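Local coordinates for protein lipase (Streptomyces rimosus, PDB 5MAL) that hydrolyses triacylglycerols, preferring medium-length acyl chains, and other esters including palmitoyl-CoA, as a secreted serine esterase of the GDSL family, at residues 2-7 and 74-79. Numbering follows the deposited sequence.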
ATOM      1  N   THR A   2       3.881 -19.847   9.652  1.00 40.90           N
ATOM      2  CA  THR A   2       5.111 -20.304   8.995  1.00 30.72           C
ATOM      3  C   THR A   2       5.686 -19.281   8.048  1.00 17.37           C
ATOM      4  O   THR A   2       5.951 -18.163   8.470  1.00 20.93           O
ATOM      5  CB  THR A   2       4.961 -21.638   8.247  1.00 30.49           C
ATOM      6  OG1 THR A   2       3.608 -21.800   7.792  1.00 42.45           O
ATOM      7  CG2 THR A   2       5.415 -22.789   9.141  1.00 24.50           C
ATOM      8  N   ASP A   3       5.959 -19.686   6.807  1.00 16.69           N
ATOM      9  CA  ASP A   3       6.794 -18.865   5.937  1.00 10.85           C
ATOM     10  C   ASP A   3       5.956 -17.795   5.291  1.00 11.88           C
ATOM     11  O   ASP A   3       5.178 -18.057   4.389  1.00 11.60           O
ATOM     12  CB  ASP A   3       7.497 -19.703   4.877  1.00 11.69           C
ATOM     13  CG  ASP A   3       8.539 -20.611   5.468  1.00 23.74           C
ATOM     14  OD1 ASP A   3       9.651 -20.123   5.747  1.00 24.96           O
ATOM     15  OD2 ASP A   3       8.241 -21.801   5.670  1.00 21.14           O
ATOM     16  N   TYR A   4       6.148 -16.587   5.788  1.00  8.10           N
ATOM     17  CA  TYR A   4       5.405 -15.417   5.371  1.00  8.16           C
ATOM     18  C   TYR A   4       6.368 -14.478   4.669  1.00  9.44           C
ATOM     19  O   TYR A   4       7.359 -14.048   5.258  1.00  9.82           O
ATOM     20  CB  TYR A   4       4.766 -14.763   6.602  1.00  9.04           C
ATOM     21  CG  TYR A   4       4.128 -13.406   6.389  1.00  8.73           C
ATOM     22  CD1 TYR A   4       3.528 -13.063   5.178  1.00  8.00           C
ATOM     23  CD2 TYR A   4       4.121 -12.457   7.420  1.00  7.08           C
ATOM     24  CE1 TYR A   4       2.916 -11.809   5.008  1.00  6.62           C
ATOM     25  CE2 TYR A   4       3.540 -11.209   7.242  1.00  7.35           C
ATOM     26  CZ  TYR A   4       2.937 -10.896   6.042  1.00  6.99           C
ATOM     27  OH  TYR A   4       2.352  -9.666   5.864  1.00  7.09           O
ATOM     28  N   VAL A   5       6.109 -14.189   3.401  1.00  8.01           N
ATOM     29  CA  VAL A   5       6.869 -13.132   2.743  1.00  8.83           C
ATOM     30  C   VAL A   5       5.993 -11.909   2.567  1.00  9.51           C
ATOM     31  O   VAL A   5       4.913 -11.987   1.977  1.00  8.04           O
ATOM     32  CB  VAL A   5       7.399 -13.540   1.381  1.00  7.02           C
ATOM     33  CG1 VAL A   5       8.192 -12.382   0.771  1.00  7.52           C
ATOM     34  CG2 VAL A   5       8.276 -14.806   1.503  1.00  9.31           C
ATOM     35  N   ALA A   6       6.467 -10.779   3.073  1.00  9.01           N
ATOM     36  CA  ALA A   6       5.726  -9.535   2.939  1.00  4.79           C
ATOM     37  C   ALA A   6       6.441  -8.613   1.966  1.00  7.60           C
ATOM     38  O   ALA A   6       7.511  -8.085   2.252  1.00  7.25           O
ATOM     39  CB  ALA A   6       5.559  -8.875   4.283  1.00  6.18           C
ATOM     40  N   LEU A   7       5.815  -8.438   0.811  1.00  6.44           N
ATOM     41  CA  LEU A   7       6.337  -7.639  -0.288  1.00  8.07           C
ATOM     42  C   LEU A   7       5.677  -6.291  -0.349  1.00  7.78           C
ATOM     43  O   LEU A   7       4.634  -6.069   0.258  1.00  9.04           O
ATOM     44  CB  LEU A   7       6.065  -8.324  -1.627  1.00  7.85           C
ATOM     45  CG  LEU A   7       6.421  -9.792  -1.742  1.00  6.65           C
ATOM     46  CD1 LEU A   7       5.746 -10.286  -2.991  1.00  5.93           C
ATOM     47  CD2 LEU A   7       7.935  -9.912  -1.815  1.00 10.08           C
ATOM     48  N   LEU A  74       2.518 -17.831   2.972  1.00  8.53           N
ATOM     49  CA  LEU A  74       1.735 -16.605   2.896  1.00  8.26           C
ATOM     50  C   LEU A  74       2.539 -15.521   2.209  1.00  7.29           C
ATOM     51  O   LEU A  74       3.716 -15.331   2.503  1.00  7.70           O
ATOM     52  CB  LEU A  74       1.315 -16.157   4.298  1.00  8.72           C
ATOM     53  CG  LEU A  74       0.534 -14.848   4.450  1.00 10.51           C
ATOM     54  CD1 LEU A  74      -0.824 -14.916   3.742  1.00  9.85           C
ATOM     55  CD2 LEU A  74       0.349 -14.482   5.919  1.00  8.28           C
ATOM     56  N   VAL A  75       1.911 -14.837   1.260  1.00  6.59           N
ATOM     57  CA  VAL A  75       2.517 -13.671   0.655  1.00  7.23           C
ATOM     58  C   VAL A  75       1.539 -12.511   0.781  1.00  8.19           C
ATOM     59  O   VAL A  75       0.356 -12.654   0.472  1.00  9.36           O
ATOM     60  CB  VAL A  75       2.858 -13.891  -0.835  1.00  8.06           C
ATOM     61  CG1 VAL A  75       3.400 -12.612  -1.454  1.00  7.48           C
ATOM     62  CG2 VAL A  75       3.847 -15.029  -0.994  1.00  6.76           C
ATOM     63  N   SER A  76       2.021 -11.373   1.255  1.00  6.44           N
ATOM     64  CA  SER A  76       1.204 -10.166   1.219  1.00  6.71           C
ATOM     65  C   SER A  76       1.885  -9.125   0.350  1.00  4.50           C
ATOM     66  O   SER A  76       3.108  -9.117   0.212  1.00  6.33           O
ATOM     67  CB  SER A  76       0.957  -9.599   2.620  1.00  6.74           C
ATOM     68  OG  SER A  76       2.173  -9.286   3.270  1.00  6.81           O
ATOM     69  N   ILE A  77       1.103  -8.216  -0.217  1.00  5.41           N
ATOM     70  CA  ILE A  77       1.716  -7.166  -1.009  1.00  8.39           C
ATOM     71  C   ILE A  77       0.794  -5.972  -1.176  1.00  7.82           C
ATOM     72  O   ILE A  77      -0.417  -6.130  -1.300  1.00  6.79           O
ATOM     73  CB  ILE A  77       2.136  -7.706  -2.397  1.00  7.47           C
ATOM     74  CG1 ILE A  77       2.953  -6.659  -3.161  1.00  9.91           C
ATOM     75  CG2 ILE A  77       0.907  -8.192  -3.187  1.00  6.32           C
ATOM     76  CD1 ILE A  77       3.666  -7.227  -4.387  1.00 11.01           C
ATOM     77  N   THR A  78       1.379  -4.781  -1.093  1.00  5.59           N
ATOM     78  CA  THR A  78       0.793  -3.573  -1.660  1.00  4.71           C
ATOM     79  C   THR A  78       1.823  -3.095  -2.670  1.00  6.06           C
ATOM     80  O   THR A  78       2.980  -2.942  -2.337  1.00  7.64           O
ATOM     81  CB  THR A  78       0.501  -2.455  -0.613  1.00  7.87           C
ATOM     82  OG1 THR A  78       1.712  -2.091   0.048  1.00  7.10           O
ATOM     83  CG2 THR A  78      -0.509  -2.912   0.426  1.00  6.22           C
ATOM     84  N   ILE A  79       1.433  -2.937  -3.927  1.00  7.85           N
ATOM     85  CA  ILE A  79       2.368  -2.401  -4.915  1.00  8.41           C
ATOM     86  C   ILE A  79       1.579  -1.810  -6.055  1.00  8.04           C
ATOM     87  O   ILE A  79       0.463  -2.247  -6.338  1.00 10.48           O
ATOM     88  CB  ILE A  79       3.341  -3.472  -5.464  1.00  6.83           C
ATOM     89  CG1 ILE A  79       4.571  -2.813  -6.103  1.00  8.21           C
ATOM     90  CG2 ILE A  79       2.643  -4.387  -6.455  1.00 11.62           C
ATOM     91  CD1 ILE A  79       5.492  -2.109  -5.110  1.00 10.41           C
TER
HETATM   92  O   HOH W   1       3.165  -6.984   2.463  1.00  9.23           O
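Tyr4, Val5 and Ala6 pair with Leu74, Val75 and Ser76 as neighbouring parallel strands in the buried centre of the sheet, their short axes 10° apart. Four backbone bonds ladder the pair: Leu74 N to Asp3 O, Val5 N to Leu74 O (2.8 Å), Ser76 N to Val5 O and Leu7 N to Ser76 O (2.9 Å). On the face carrying Tyr4, Ala6, Leu74 and Ser76, the tyrosine runs beside the leucine. Its CG stands anti to the backbone N (chi1 171°), which carries the ring forward along the strand. Leu74 CD2 sits over one ring face, 4.0 Å from the Tyr4 ring centroid, in a CH-pi contact. At the ring's far end the Tyr4 OH meets Ser76 OG in a short hydrogen bond of 2.6 Å, near the ring plane. Ser76 OG also touches Ala6 CB and bonds a water, again at 2.6 Å, and this water donates to Leu7 O, so a hydrogen-bonded chain runs from Tyr4 OH through Ser76 OG and the water to Leu7 O, joining both strands. Phe47 and an edge-to-face Trp38 enclose the tyrosine further. A phenylalanine in place of Tyr4 could still lie against Leu74 but would probably leave Ser76 OG without its hydroxyl mate and the water link less fixed. The opposite face is purely aliphatic here: Leu7 CD1 packs on Val75 CG1 at 3.6 Å, and Leu7 CB meets Ile77 CD1 at 3.8 Å, so the leucine spans two residues of the neighbouring strand. Beyond the ladder, Thr78 OG1 bonds Asp9 and Ser12, its side chain about 7 Å from that of the nucleophile Ser10. A central parallel sheet whose first strand leads straight into the nucleophile turn, with the end of its neighbour beside it, is characteristic of the alpha/beta/alpha fold of SGNH hydrolases.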